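PDB 7AKC: phenolpthiocerol synthesis type-I polyketide synthase ppsA from Mycobacterium bovis, which probably loads malonyl-type extender units, through the acyltransferase domain seen here, during assembly of the lipid core of phthiocerols and phenolphthiocerols. Local coordinates for residues A[229-234]-A[255-260]; A[84-88]-A[130-135]. Residue numbers count along the deposited sequence, not the author numbering.

In the fold
Helix 127-141 connects the two contacts, whose centres lie about 15 Å apart. In contact 2 it packs one face against helix 79-100; from the other, Arg132 and Val133 reach contact 1. Arg132 NH1 forms a salt bridge with Asp231 OD1 at 2.8 Å, Leu232 CD1 lies 3.6 Å from Val133 CG2, and Leu229 CD2 lies 3.9 Å from the same Val133 CG2. Trp260 CG completes the join, 3.8 Å from Val133 CG1. Both contacts also touch helix 115-121, which follows Gly110, Ser112 and Gly114, a GxSxG sequence consistent with the nucleophile elbow of acyltransferases; the side chains of Trp260 and Gln84 lie near these residues without touching them.

Contact 1: residues A[229-234]-A[255-260]; sequences LADLTP and FDAEHW
Within the acyltransferase domain, the loop leading from helix 222-228 to strand 240-242 packs, through residues 229-234, on the N-terminus of helix 257-265. Leu229 is the first residue to leave helical geometry and opens a type I turn to Leu232, closed by Leu232 N to Leu229 O at 3.1 Å; the chain then extends through Pro234. CA atoms pair as Pro234 with Phe255 (5.7 Å), Leu232 with Asp256 (5.9 Å) and Leu229 with Ala257 (5.1 Å). Phe255 offers its backbone: its O sits 3.7 Å from Pro234 CB, while its ring (chi1 m) leads away toward helix 115-121. Asp256 is the N-cap, its p rotamer bringing OD1 3.1 Å from His259 N, and Pro234 CG approaches its CB at 4.0 Å. Ala257, the first helical residue, presses its CB to 3.4 Å from Leu229 O and 3.8 Å from Leu229 CB. Glu258 turns off to a salt bridge with Arg226. Trp260 directs its CA-to-CB bond toward the loop; with chi1 m, the edge of its ring, at Trp260 CD1, lies 3.8 Å from Leu232 CD1, and Leu229 CD1 lies 4.4 Å from Trp260 CB. Its NE1 makes a weak hydrogen bond to Phe255 O (3.0 Å). No hydrogen bond crosses between the segments, so apolar packing of Leu229, Leu232 and Pro234 joins the loop to a helix start whose capping is supplied from within its own segment.

Contact 2: residues A[84-88]-A[130-135]; sequences QLGLI and GLRVTA
Two helices, 79-100 and 127-141, run roughly antiparallel here: their local axes make an angle of 154° and approach to 9.9 Å. The nearest CA atoms are those of Leu85 and Thr134, 6.7 Å apart. Gln84 directs its CB toward the partner, 3.8 Å from Thr134 CG2, and its backbone O lies equally 3.8 Å from that methyl. Leu85 leaves its helix sideways, but the m,t rotamer brings CD2 across to Thr134 CG2 (3.9 Å), Leu131 O (4.1 Å) and Leu131 CD2 (4.3 Å). One turn after Gln84, and tied to it by Ile88 N to Gln84 O at 3.1 Å, Ile88 directs its CA-to-CB bond toward the other helix, and its t,t rotamer extends CD1 to 3.8 Å from Thr134 OG1 and 4.3 Å from Gly130 C; the side-chain-free Gly130 faces it. Ile88 CG2 meets Leu131 CD2 at 3.6 Å. Thr134, in the m rotamer, gives its hydroxyl to Gly130 O (2.8 Å) in its own helix, turning CG2 to the apolar interface. Behind these residues, helix 115-121 covers Ile88 and Thr134 through Val116. The whole is hydrophobic helix-helix packing, without an interhelical hydrogen bond between these segments, within the larger, alpha/beta-hydrolase-like part of the acyltransferase fold, built round the parallel sheet that includes strands 23-27 and 107-110.

Contact 1: residues A[229-234]-A[255-260]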
loop_
_atom_site.group_PDB
_atom_site.type_symbol
_atom_site.label_atom_id
_atom_site.label_comp_id
_atom_site.label_asym_id
_atom_site.label_seq_id
_atom_site.Cartn_x
_atom_site.Cartn_y
_atom_site.Cartn_z
ATOM N N LEU A 229 -18.530 -0.248 9.034
ATOM C CA LEU A 229 -18.207 1.064 8.481
ATOM C C LEU A 229 -19.351 1.627 7.611
ATOM O O LEU A 229 -19.124 2.566 6.853
ATOM C CB LEU A 229 -16.915 0.987 7.655
ATOM C CG LEU A 229 -15.658 0.577 8.407
ATOM C CD1 LEU A 229 -14.605 0.049 7.450
ATOM C CD2 LEU A 229 -15.091 1.724 9.192
ATOM N N ALA A 230 -20.581 1.083 7.745
ATOM C CA ALA A 230 -21.753 1.525 6.973
ATOM C C ALA A 230 -22.024 3.021 7.004
ATOM O O ALA A 230 -22.300 3.608 5.949
ATOM C CB ALA A 230 -22.990 0.764 7.408
ATOM N N ASP A 231 -21.877 3.654 8.170
ATOM C CA ASP A 231 -22.162 5.084 8.280
ATOM C C ASP A 231 -20.990 6.004 7.944
ATOM O O ASP A 231 -21.053 7.183 8.292
ATOM C CB ASP A 231 -22.742 5.446 9.651
ATOM C CG ASP A 231 -21.800 5.224 10.816
ATOM O OD1 ASP A 231 -20.872 4.411 10.676
ATOM O OD2 ASP A 231 -22.004 5.863 11.875
ATOM N N LEU A 232 -19.959 5.518 7.223
ATOM C CA LEU A 232 -18.861 6.399 6.816
ATOM C C LEU A 232 -19.382 7.423 5.841
ATOM O O LEU A 232 -20.133 7.063 4.937
ATOM C CB LEU A 232 -17.733 5.624 6.112
ATOM C CG LEU A 232 -16.582 5.161 6.972
ATOM C CD1 LEU A 232 -15.471 4.642 6.091
ATOM C CD2 LEU A 232 -16.037 6.264 7.865
ATOM N N THR A 233 -19.001 8.689 6.012
ATOM C CA THR A 233 -19.441 9.736 5.099
ATOM C C THR A 233 -18.259 10.370 4.400
ATOM O O THR A 233 -17.866 11.505 4.723
ATOM C CB THR A 233 -20.315 10.783 5.797
ATOM O OG1 THR A 233 -19.564 11.475 6.797
ATOM C CG2 THR A 233 -21.591 10.197 6.390
ATOM N N PRO A 234 -17.717 9.675 3.386
ATOM C CA PRO A 234 -16.597 10.251 2.653
ATOM C C PRO A 234 -17.037 11.441 1.823
ATOM O O PRO A 234 -18.197 11.570 1.428
ATOM C CB PRO A 234 -16.136 9.104 1.752
ATOM C CG PRO A 234 -17.356 8.297 1.536
ATOM C CD PRO A 234 -18.108 8.365 2.829
ATOM N N PHE A 255 -14.557 6.823 -1.128
ATOM C CA PHE A 255 -13.792 6.163 -0.061
ATOM C C PHE A 255 -14.665 5.642 1.088
ATOM O O PHE A 255 -14.405 5.929 2.255
ATOM C CB PHE A 255 -12.675 7.084 0.423
ATOM C CG PHE A 255 -11.637 7.255 -0.660
ATOM C CD1 PHE A 255 -10.662 6.296 -0.862
ATOM C CD2 PHE A 255 -11.678 8.340 -1.525
ATOM C CE1 PHE A 255 -9.732 6.437 -1.877
ATOM C CE2 PHE A 255 -10.741 8.471 -2.543
ATOM C CZ PHE A 255 -9.768 7.522 -2.704
ATOM N N ASP A 256 -15.689 4.838 0.756
ATOM C CA ASP A 256 -16.670 4.311 1.709
ATOM C C ASP A 256 -16.328 2.889 2.198
ATOM O O ASP A 256 -15.267 2.358 1.843
ATOM C CB ASP A 256 -18.085 4.371 1.063
ATOM C CG ASP A 256 -18.194 3.607 -0.257
ATOM O OD1 ASP A 256 -17.231 2.878 -0.610
ATOM O OD2 ASP A 256 -19.242 3.739 -0.940
ATOM N N ALA A 257 -17.241 2.263 2.984
ATOM C CA ALA A 257 -17.101 0.904 3.520
ATOM C C ALA A 257 -16.743 -0.113 2.432
ATOM O O ALA A 257 -15.833 -0.921 2.643
ATOM C CB ALA A 257 -18.381 0.483 4.236
ATOM N N GLU A 258 -17.432 -0.057 1.273
ATOM C CA GLU A 258 -17.198 -0.943 0.143
ATOM C C GLU A 258 -15.775 -0.769 -0.367
ATOM O O GLU A 258 -15.098 -1.782 -0.588
ATOM C CB GLU A 258 -18.231 -0.730 -0.987
ATOM C CG GLU A 258 -18.123 -1.789 -2.075
ATOM C CD GLU A 258 -18.262 -3.230 -1.610
ATOM O OE1 GLU A 258 -19.415 -3.672 -1.398
ATOM O OE2 GLU A 258 -17.225 -3.918 -1.452
ATOM N N HIS A 259 -15.304 0.495 -0.489
ATOM C CA HIS A 259 -13.930 0.774 -0.880
ATOM C C HIS A 259 -12.922 0.132 0.095
ATOM O O HIS A 259 -11.977 -0.486 -0.377
ATOM C CB HIS A 259 -13.647 2.278 -0.975
ATOM C CG HIS A 259 -12.248 2.562 -1.440
ATOM N ND1 HIS A 259 -11.906 2.471 -2.775
ATOM C CD2 HIS A 259 -11.139 2.856 -0.723
ATOM C CE1 HIS A 259 -10.607 2.733 -2.835
ATOM N NE2 HIS A 259 -10.110 2.981 -1.621
ATOM N N TRP A 260 -13.090 0.291 1.421
ATOM C CA TRP A 260 -12.120 -0.298 2.370
ATOM C C TRP A 260 -12.169 -1.824 2.428
ATOM O O TRP A 260 -11.107 -2.464 2.491
ATOM C CB TRP A 260 -12.243 0.359 3.765
ATOM C CG TRP A 260 -12.054 1.849 3.679
ATOM C CD1 TRP A 260 -12.992 2.817 3.918
ATOM C CD2 TRP A 260 -10.891 2.531 3.178
ATOM N NE1 TRP A 260 -12.477 4.062 3.617
ATOM C CE2 TRP A 260 -11.189 3.914 3.157
ATOM C CE3 TRP A 260 -9.645 2.101 2.689
ATOM C CZ2 TRP A 260 -10.289 4.858 2.667
ATOM C CZ3 TRP A 260 -8.741 3.044 2.256
ATOM C CH2 TRP A 260 -9.073 4.403 2.226
#

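Contact 2: residues A[84-88]-A[130-135]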
loop_
_atom_site.group_PDB
_atom_site.type_symbol
_atom_site.label_atom_id
_atom_site.label_comp_id
_atom_site.label_asym_id
_atom_site.label_seq_id
_atom_site.Cartn_x
_atom_site.Cartn_y
_atom_site.Cartn_z
ATOM N N GLN A 84 -0.675 -0.504 13.678
ATOM C CA GLN A 84 -1.298 0.257 12.587
ATOM C C GLN A 84 -1.735 1.651 13.028
ATOM O O GLN A 84 -1.642 2.586 12.243
ATOM C CB GLN A 84 -2.461 -0.521 11.940
ATOM C CG GLN A 84 -2.028 -1.791 11.202
ATOM C CD GLN A 84 -1.069 -1.511 10.076
ATOM O OE1 GLN A 84 -1.164 -0.492 9.381
ATOM N NE2 GLN A 84 -0.126 -2.391 9.857
ATOM N N LEU A 85 -2.123 1.821 14.315
ATOM C CA LEU A 85 -2.506 3.125 14.846
ATOM C C LEU A 85 -1.296 4.062 14.997
ATOM O O LEU A 85 -1.383 5.243 14.626
ATOM C CB LEU A 85 -3.278 2.982 16.157
ATOM C CG LEU A 85 -4.697 2.438 15.978
ATOM C CD1 LEU A 85 -5.310 2.059 17.328
ATOM C CD2 LEU A 85 -5.572 3.438 15.213
ATOM N N GLY A 86 -0.170 3.526 15.471
ATOM C CA GLY A 86 1.066 4.295 15.553
ATOM C C GLY A 86 1.557 4.660 14.153
ATOM O O GLY A 86 2.060 5.770 13.941
ATOM N N LEU A 87 1.389 3.743 13.175
ATOM C CA LEU A 87 1.779 4.043 11.797
ATOM C C LEU A 87 1.000 5.239 11.218
ATOM O O LEU A 87 1.638 6.236 10.840
ATOM C CB LEU A 87 1.672 2.799 10.907
ATOM C CG LEU A 87 2.809 1.796 11.095
ATOM C CD1 LEU A 87 2.535 0.486 10.371
ATOM C CD2 LEU A 87 4.116 2.382 10.631
ATOM N N ILE A 88 -0.353 5.203 11.220
ATOM C CA ILE A 88 -1.134 6.336 10.686
ATOM C C ILE A 88 -0.963 7.613 11.539
ATOM O O ILE A 88 -0.965 8.714 10.992
ATOM C CB ILE A 88 -2.623 6.001 10.431
ATOM C CG1 ILE A 88 -3.338 7.140 9.666
ATOM C CG2 ILE A 88 -3.337 5.638 11.738
ATOM C CD1 ILE A 88 -4.753 6.878 9.282
ATOM N N GLY A 130 -10.440 8.161 9.548
ATOM C CA GLY A 130 -9.296 7.362 9.129
ATOM C C GLY A 130 -8.879 6.432 10.254
ATOM O O GLY A 130 -8.707 5.232 10.043
ATOM N N LEU A 131 -8.798 6.970 11.478
ATOM C CA LEU A 131 -8.468 6.164 12.653
ATOM C C LEU A 131 -9.536 5.117 12.935
ATOM O O LEU A 131 -9.209 4.050 13.438
ATOM C CB LEU A 131 -8.278 7.035 13.906
ATOM C CG LEU A 131 -7.140 8.053 13.862
ATOM C CD1 LEU A 131 -7.073 8.842 15.129
ATOM C CD2 LEU A 131 -5.813 7.399 13.577
ATOM N N ARG A 132 -10.798 5.403 12.602
ATOM C CA ARG A 132 -11.899 4.476 12.810
ATOM C C ARG A 132 -11.788 3.343 11.797
ATOM O O ARG A 132 -11.929 2.179 12.176
ATOM C CB ARG A 132 -13.234 5.187 12.650
ATOM C CG ARG A 132 -14.416 4.364 13.151
ATOM C CD ARG A 132 -15.632 4.770 12.356
ATOM N NE ARG A 132 -16.748 3.839 12.511
ATOM C CZ ARG A 132 -17.912 3.965 11.878
ATOM N NH1 ARG A 132 -18.889 3.094 12.093
ATOM N NH2 ARG A 132 -18.111 4.970 11.030
ATOM N N VAL A 133 -11.461 3.654 10.530
ATOM C CA VAL A 133 -11.245 2.599 9.534
ATOM C C VAL A 133 -10.061 1.718 9.974
ATOM O O VAL A 133 -10.184 0.505 9.987
ATOM C CB VAL A 133 -11.029 3.168 8.108
ATOM C CG1 VAL A 133 -10.611 2.067 7.141
ATOM C CG2 VAL A 133 -12.290 3.849 7.615
ATOM N N THR A 134 -8.981 2.355 10.451
ATOM C CA THR A 134 -7.776 1.668 10.896
ATOM C C THR A 134 -8.078 0.713 12.023
ATOM O O THR A 134 -7.769 -0.460 11.897
ATOM C CB THR A 134 -6.673 2.675 11.279
ATOM O OG1 THR A 134 -6.435 3.535 10.157
ATOM C CG2 THR A 134 -5.375 1.968 11.649
ATOM N N ALA A 135 -8.753 1.191 13.088
ATOM C CA ALA A 135 -9.111 0.357 14.227
ATOM C C ALA A 135 -10.106 -0.738 13.860
ATOM O O ALA A 135 -9.920 -1.866 14.294
ATOM C CB ALA A 135 -9.642 1.222 15.391
#